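Local coordinates for 3-keto-5-aminohexanoate cleavage protein (Archaeoglobus fulgidus, PDB 3LOT) that probably cleaves beta-keto acids such as 3-keto-5-aminohexanoate, using a zinc ion bound in a TIM-barrel fold, at residues D[179-184]-D[224-229]; D[199-204]-D[217-222]. All blocks are in the same frame, centred on the assembly; numbering follows the deposited sequence. Where two conformers were deposited one is given.

How the contacts relate
Both contacts belong to one sector of the TIM barrel, with centres about 10 Å apart and on the same side of the chain's centre. Along the chain the order is 179-184, 199-204, 217-222, 224-229, so contact 2 falls between the two halves of contact 1. Helix 213-226 serves both: its last turn meets helix 178-189 in contact 1, and its middle packs on strand 197-203 in contact 2. Ile181 ties the two together, since its CD1 lies 3.8 Å from Phe201 CE1. Contact 1 thus joins neighbouring outer helices beside other subunits, whereas contact 2 seats a helix on the barrel wall, nearer the zinc site.

Contact 1. Residues D[179-184]-D[224-229]; sequences GQIYNT and DRLIGR
Leu226 lays CD1 over the centre of the Tyr182 ring, 3.4 Å from the centroid and only 9° off the ring normal, a CH-pi contact between two neighbouring outer helices of the TIM barrel. The leucine's other methyl, CD2, reaches the ring at CE1, 3.8 Å away. In the Arg225 conformer modelled here, NH2 donates to Tyr182 OH over 3.0 Å, the oxygen lying in the guanidinium plane, and a water joins Tyr182 OH to Arg225 NH1. Ring and guanidinium planes stand 56° apart; a second conformer of Arg225 makes this polar end less certain than the leucine contact. An alanine in place of Tyr182 would probably leave Leu226 CD1 without its aromatic face and, in that conformer, Arg225 NH2 without this acceptor. Asp215 of a second subunit adds a weak hydrogen bond to the same phenol, at a subunit interface.

Deeper in, Ile227 CD1 touches Ile181 CG2 at 4.2 Å, and strand residue Leu199 packs against Ile227 as well. Thr184 OG1 donates back to Gln180 O, which also accepts from Thr184 N. With OG1 so engaged, Thr184 turns CG2, anti to its backbone N, to within 3.9 Å of Ile227 CD1.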
loop_
_atom_site.group_PDB
_atom_site.type_symbol
_atom_site.label_atom_id
_atom_site.label_comp_id
_atom_site.label_asym_id
_atom_site.label_seq_id
_atom_site.Cartn_x
_atom_site.Cartn_y
_atom_site.Cartn_z
ATOM N N GLY D 179 -7.320 13.693 0.760
ATOM C CA GLY D 179 -8.510 14.328 1.341
ATOM C C GLY D 179 -9.490 14.837 0.305
ATOM O O GLY D 179 -10.690 14.930 0.541
ATOM N N GLN D 180 -8.954 15.236 -0.837
ATOM C CA GLN D 180 -9.769 15.747 -1.956
ATOM C C GLN D 180 -10.510 14.639 -2.720
ATOM O O GLN D 180 -11.593 14.864 -3.298
ATOM C CB GLN D 180 -8.883 16.573 -2.910
ATOM C CG GLN D 180 -8.304 17.834 -2.221
ATOM C CD GLN D 180 -7.705 18.850 -3.172
ATOM O OE1 GLN D 180 -7.678 18.668 -4.393
ATOM N NE2 GLN D 180 -7.205 19.942 -2.607
ATOM N N ILE D 181 -9.962 13.428 -2.697
ATOM C CA ILE D 181 -10.730 12.272 -3.180
ATOM C C ILE D 181 -11.872 11.978 -2.193
ATOM O O ILE D 181 -13.005 11.708 -2.577
ATOM C CB ILE D 181 -9.854 11.048 -3.383
ATOM C CG1 ILE D 181 -8.645 11.415 -4.303
ATOM C CG2 ILE D 181 -10.713 9.905 -3.912
ATOM C CD1 ILE D 181 -7.809 10.204 -4.816
ATOM N N TYR D 182 -11.567 12.065 -0.910
ATOM C CA TYR D 182 -12.576 11.979 0.135
ATOM C C TYR D 182 -13.644 13.035 -0.076
ATOM O O TYR D 182 -14.832 12.712 0.026
ATOM C CB TYR D 182 -11.978 12.069 1.535
ATOM C CG TYR D 182 -11.585 10.702 2.126
ATOM C CD1 TYR D 182 -12.546 9.877 2.778
ATOM C CD2 TYR D 182 -10.317 10.226 1.997
ATOM C CE1 TYR D 182 -12.218 8.641 3.291
ATOM C CE2 TYR D 182 -9.972 8.988 2.488
ATOM C CZ TYR D 182 -10.911 8.206 3.167
ATOM O OH TYR D 182 -10.538 6.990 3.699
ATOM N N ASN D 183 -13.212 14.281 -0.348
ATOM C CA ASN D 183 -14.173 15.347 -0.654
ATOM C C ASN D 183 -15.049 14.948 -1.872
ATOM O O ASN D 183 -16.286 15.141 -1.859
ATOM C CB ASN D 183 -13.508 16.699 -0.931
ATOM C CG ASN D 183 -12.759 17.300 0.281
ATOM O OD1 ASN D 183 -12.811 16.777 1.410
ATOM N ND2 ASN D 183 -12.010 18.410 0.021
ATOM N N THR D 184 -14.394 14.412 -2.917
ATOM C CA THR D 184 -15.092 13.965 -4.119
ATOM C C THR D 184 -16.166 12.895 -3.841
ATOM O O THR D 184 -17.317 13.012 -4.328
ATOM C CB THR D 184 -14.092 13.524 -5.182
ATOM O OG1 THR D 184 -13.227 14.637 -5.480
ATOM C CG2 THR D 184 -14.814 12.993 -6.432
ATOM N N ASP D 224 -10.919 4.135 -6.088
ATOM C CA ASP D 224 -11.568 2.824 -6.246
ATOM C C ASP D 224 -12.418 2.474 -5.023
ATOM O O ASP D 224 -13.593 2.056 -5.153
ATOM C CB ASP D 224 -10.534 1.709 -6.438
ATOM C CG ASP D 224 -9.875 1.689 -7.808
ATOM O OD1 ASP D 224 -10.314 2.404 -8.740
ATOM O OD2 ASP D 224 -8.887 0.898 -7.962
ATOM N N ARG D 225 -11.859 2.662 -3.833
ATOM C CA ARG D 225 -12.497 2.172 -2.638
ATOM C C ARG D 225 -13.620 3.081 -2.140
ATOM O O ARG D 225 -14.552 2.603 -1.527
ATOM C CB ARG D 225 -11.465 2.008 -1.538
ATOM C CG ARG D 225 -11.969 1.296 -0.326
ATOM C CD ARG D 225 -10.844 1.186 0.699
ATOM N NE ARG D 225 -10.265 2.491 1.021
ATOM C CZ ARG D 225 -10.765 3.339 1.949
ATOM N NH1 ARG D 225 -11.882 3.046 2.634
ATOM N NH2 ARG D 225 -10.162 4.488 2.174
ATOM N N LEU D 226 -13.490 4.390 -2.333
ATOM C CA LEU D 226 -14.571 5.351 -1.938
ATOM C C LEU D 226 -15.662 5.497 -2.976
ATOM O O LEU D 226 -16.815 5.653 -2.611
ATOM C CB LEU D 226 -14.006 6.722 -1.623
ATOM C CG LEU D 226 -12.940 6.753 -0.537
ATOM C CD1 LEU D 226 -12.542 8.227 -0.287
ATOM C CD2 LEU D 226 -13.461 6.126 0.783
ATOM N N ILE D 227 -15.298 5.451 -4.254
ATOM C CA ILE D 227 -16.182 5.854 -5.370
ATOM C C ILE D 227 -16.687 4.631 -6.113
ATOM O O ILE D 227 -17.881 4.519 -6.372
ATOM C CB ILE D 227 -15.471 6.878 -6.303
ATOM C CG1 ILE D 227 -15.282 8.205 -5.527
ATOM C CG2 ILE D 227 -16.220 7.038 -7.627
ATOM C CD1 ILE D 227 -14.197 9.127 -6.078
ATOM N N GLY D 228 -15.788 3.676 -6.300
ATOM C CA GLY D 228 -16.046 2.430 -6.981
ATOM C C GLY D 228 -15.505 2.521 -8.386
ATOM O O GLY D 228 -15.814 3.476 -9.111
ATOM N N ARG D 229 -14.743 1.513 -8.776
ATOM C CA ARG D 229 -14.110 1.467 -10.090
ATOM C C ARG D 229 -15.091 1.731 -11.238
ATOM O O ARG D 229 -14.775 2.450 -12.190
ATOM C CB ARG D 229 -13.505 0.092 -10.310
ATOM C CG ARG D 229 -12.323 -0.264 -9.418
ATOM C CD ARG D 229 -11.998 -1.760 -9.580
ATOM N NE ARG D 229 -10.636 -2.139 -9.143
ATOM C CZ ARG D 229 -10.243 -2.348 -7.875
ATOM N NH1 ARG D 229 -11.086 -2.177 -6.849
ATOM N NH2 ARG D 229 -8.974 -2.717 -7.617
HETATM O O HOH W 1 -12.890 5.421 4.539
#

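Contact 2. Residues D[199-204]-D[217-222]; sequences LQFIHG and LFMKQT
Met219, a selenomethionine in this crystal, sets CB above the centre of the Phe201 ring, 4.2 Å from the centroid and 9° off its normal, and then folds back over the strand. CG stands anti to the carbonyl carbon (chi1 -68°), and successive bends at chi2 and chi3 bring SE and then CE round to the phenylalanine, where CE rests 3.8 Å from Phe201 CD1 and almost as close to CB. One side chain therefore meets the phenylalanine twice, through CB over the ring face and through CE near the root of the ring. The methionine chain and the phenylalanine lie alongside one another, pointing opposite ways.

At the far end of the ring, Phe201 CE2 lies 3.7 Å from Lys220 CA and 3.9 Å from Lys220 CB, so it is the base of the lysine that packs here. The rest of the lysine leads away from the strand, and its NZ forms a salt bridge with Asp224, one helical turn later. His203 meets Met219 at CG, between the CB and CE contacts with Phe201: His203 CE1 is 3.6 Å from Met219 CG, with NE2 scarcely farther, while SE lies obliquely at 5.4 Å from the imidazole centroid. His203 ND1 is hydrogen-bonded to Gly210 O, which would help to fix the ring's rotation; NE2 is buried against the methionine with no polar partner in the model.

Strand 199-203 and helix 217-222 run nearly antiparallel, at 156° with axes 9.8 Å apart, as expected within the beta-alpha-beta unit of strand 197-203, helix 213-226 and strand 232-238. Ile202, pointing away from the helix, has its side chain about 7 Å from the zinc ion. Helix 178-189 lies against Met219 through Ile178 and Ile181, while Trp234 of the next strand, 232-238, meets the Phe201 ring.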
loop_
_atom_site.group_PDB
_atom_site.type_symbol
_atom_site.label_atom_id
_atom_site.label_comp_id
_atom_site.label_asym_id
_atom_site.label_seq_id
_atom_site.Cartn_x
_atom_site.Cartn_y
_atom_site.Cartn_z
ATOM N N LEU D 199 -12.065 12.142 -12.893
ATOM C CA LEU D 199 -11.093 12.664 -11.921
ATOM C C LEU D 199 -9.738 12.887 -12.576
ATOM O O LEU D 199 -9.302 12.134 -13.433
ATOM C CB LEU D 199 -10.853 11.687 -10.724
ATOM C CG LEU D 199 -11.951 11.040 -9.861
ATOM C CD1 LEU D 199 -11.490 10.800 -8.392
ATOM C CD2 LEU D 199 -13.218 11.802 -9.872
ATOM N N GLN D 200 -9.023 13.884 -12.103
ATOM C CA GLN D 200 -7.664 14.052 -12.486
ATOM C C GLN D 200 -6.797 14.176 -11.236
ATOM O O GLN D 200 -7.078 14.963 -10.330
ATOM C CB GLN D 200 -7.560 15.259 -13.360
ATOM C CG GLN D 200 -6.161 15.575 -13.859
ATOM C CD GLN D 200 -6.225 16.020 -15.279
ATOM O OE1 GLN D 200 -5.757 15.332 -16.166
ATOM N NE2 GLN D 200 -6.895 17.147 -15.515
ATOM N N PHE D 201 -5.776 13.361 -11.178
ATOM C CA PHE D 201 -4.912 13.305 -10.029
ATOM C C PHE D 201 -3.709 14.180 -10.369
ATOM O O PHE D 201 -3.105 13.969 -11.425
ATOM C CB PHE D 201 -4.461 11.879 -9.798
ATOM C CG PHE D 201 -5.585 10.888 -9.557
ATOM C CD1 PHE D 201 -6.715 11.228 -8.862
ATOM C CD2 PHE D 201 -5.440 9.563 -9.960
ATOM C CE1 PHE D 201 -7.690 10.274 -8.595
ATOM C CE2 PHE D 201 -6.433 8.627 -9.700
ATOM C CZ PHE D 201 -7.554 8.993 -9.033
ATOM N N ILE D 202 -3.415 15.187 -9.540
ATOM C CA ILE D 202 -2.335 16.154 -9.811
ATOM C C ILE D 202 -1.237 16.025 -8.752
ATOM O O ILE D 202 -1.465 16.221 -7.546
ATOM C CB ILE D 202 -2.848 17.584 -9.883
ATOM C CG1 ILE D 202 -4.028 17.659 -10.913
ATOM C CG2 ILE D 202 -1.714 18.552 -10.288
ATOM C CD1 ILE D 202 -4.417 19.082 -11.377
ATOM N N HIS D 203 -0.048 15.695 -9.213
ATOM C CA HIS D 203 1.063 15.326 -8.324
ATOM C C HIS D 203 2.183 16.324 -8.431
ATOM O O HIS D 203 2.631 16.640 -9.535
ATOM C CB HIS D 203 1.543 13.899 -8.686
ATOM C CG HIS D 203 0.576 12.823 -8.262
ATOM N ND1 HIS D 203 0.735 12.086 -7.103
ATOM C CD2 HIS D 203 -0.578 12.389 -8.824
ATOM C CE1 HIS D 203 -0.267 11.235 -6.982
ATOM N NE2 HIS D 203 -1.094 11.412 -8.004
ATOM N N GLY D 204 2.648 16.795 -7.284
ATOM C CA GLY D 204 3.862 17.572 -7.184
ATOM C C GLY D 204 3.668 19.042 -6.858
ATOM O O GLY D 204 4.595 19.808 -6.983
ATOM N N LEU D 217 -0.297 5.530 -6.732
ATOM C CA LEU D 217 -1.055 4.305 -6.481
ATOM C C LEU D 217 -2.114 4.515 -5.415
ATOM O O LEU D 217 -3.278 4.073 -5.584
ATOM C CB LEU D 217 -0.139 3.148 -6.127
ATOM C CG LEU D 217 -0.850 1.789 -6.068
ATOM C CD1 LEU D 217 -1.455 1.343 -7.461
ATOM C CD2 LEU D 217 0.145 0.779 -5.531
ATOM N N PHE D 218 -1.723 5.209 -4.342
ATOM C CA PHE D 218 -2.629 5.431 -3.224
ATOM C C PHE D 218 -3.830 6.316 -3.620
ATOM O O PHE D 218 -4.940 6.047 -3.179
ATOM C CB PHE D 218 -1.887 5.946 -1.984
ATOM C CG PHE D 218 -2.660 5.761 -0.725
ATOM C CD1 PHE D 218 -2.775 4.513 -0.154
ATOM C CD2 PHE D 218 -3.337 6.817 -0.150
ATOM C CE1 PHE D 218 -3.522 4.321 0.992
ATOM C CE2 PHE D 218 -4.114 6.627 0.984
ATOM C CZ PHE D 218 -4.198 5.387 1.559
HETATM N N MSE D 219 -3.617 7.329 -4.478
HETATM C CA MSE D 219 -4.691 8.176 -4.968
HETATM C C MSE D 219 -5.704 7.302 -5.693
HETATM O O MSE D 219 -6.887 7.343 -5.388
HETATM C CB MSE D 219 -4.171 9.286 -5.914
HETATM C CG MSE D 219 -3.323 10.360 -5.272
HETATM SE SE MSE D 219 -4.375 11.764 -4.452
HETATM C CE MSE D 219 -4.772 12.886 -6.027
ATOM N N LYS D 220 -5.239 6.490 -6.633
ATOM C CA LYS D 220 -6.146 5.721 -7.470
ATOM C C LYS D 220 -6.897 4.701 -6.625
ATOM O O LYS D 220 -8.099 4.533 -6.785
ATOM C CB LYS D 220 -5.385 5.060 -8.650
ATOM C CG LYS D 220 -6.292 4.248 -9.622
ATOM C CD LYS D 220 -6.351 2.798 -9.314
ATOM C CE LYS D 220 -7.139 2.024 -10.417
ATOM N NZ LYS D 220 -7.151 0.566 -10.163
ATOM N N GLN D 221 -6.183 4.020 -5.738
ATOM C CA GLN D 221 -6.806 3.029 -4.827
ATOM C C GLN D 221 -7.824 3.673 -3.891
ATOM O O GLN D 221 -8.852 3.068 -3.564
ATOM C CB GLN D 221 -5.749 2.310 -4.008
ATOM C CG GLN D 221 -4.873 1.397 -4.809
ATOM C CD GLN D 221 -3.733 0.819 -3.954
ATOM O OE1 GLN D 221 -3.348 1.420 -2.941
ATOM N NE2 GLN D 221 -3.162 -0.346 -4.382
ATOM N N THR D 222 -7.572 4.916 -3.477
ATOM C CA THR D 222 -8.559 5.630 -2.652
ATOM C C THR D 222 -9.842 5.877 -3.447
ATOM O O THR D 222 -10.949 5.677 -2.943
ATOM C CB THR D 222 -7.987 6.957 -2.081
ATOM O OG1 THR D 222 -6.824 6.659 -1.314
ATOM C CG2 THR D 222 -9.019 7.696 -1.214
#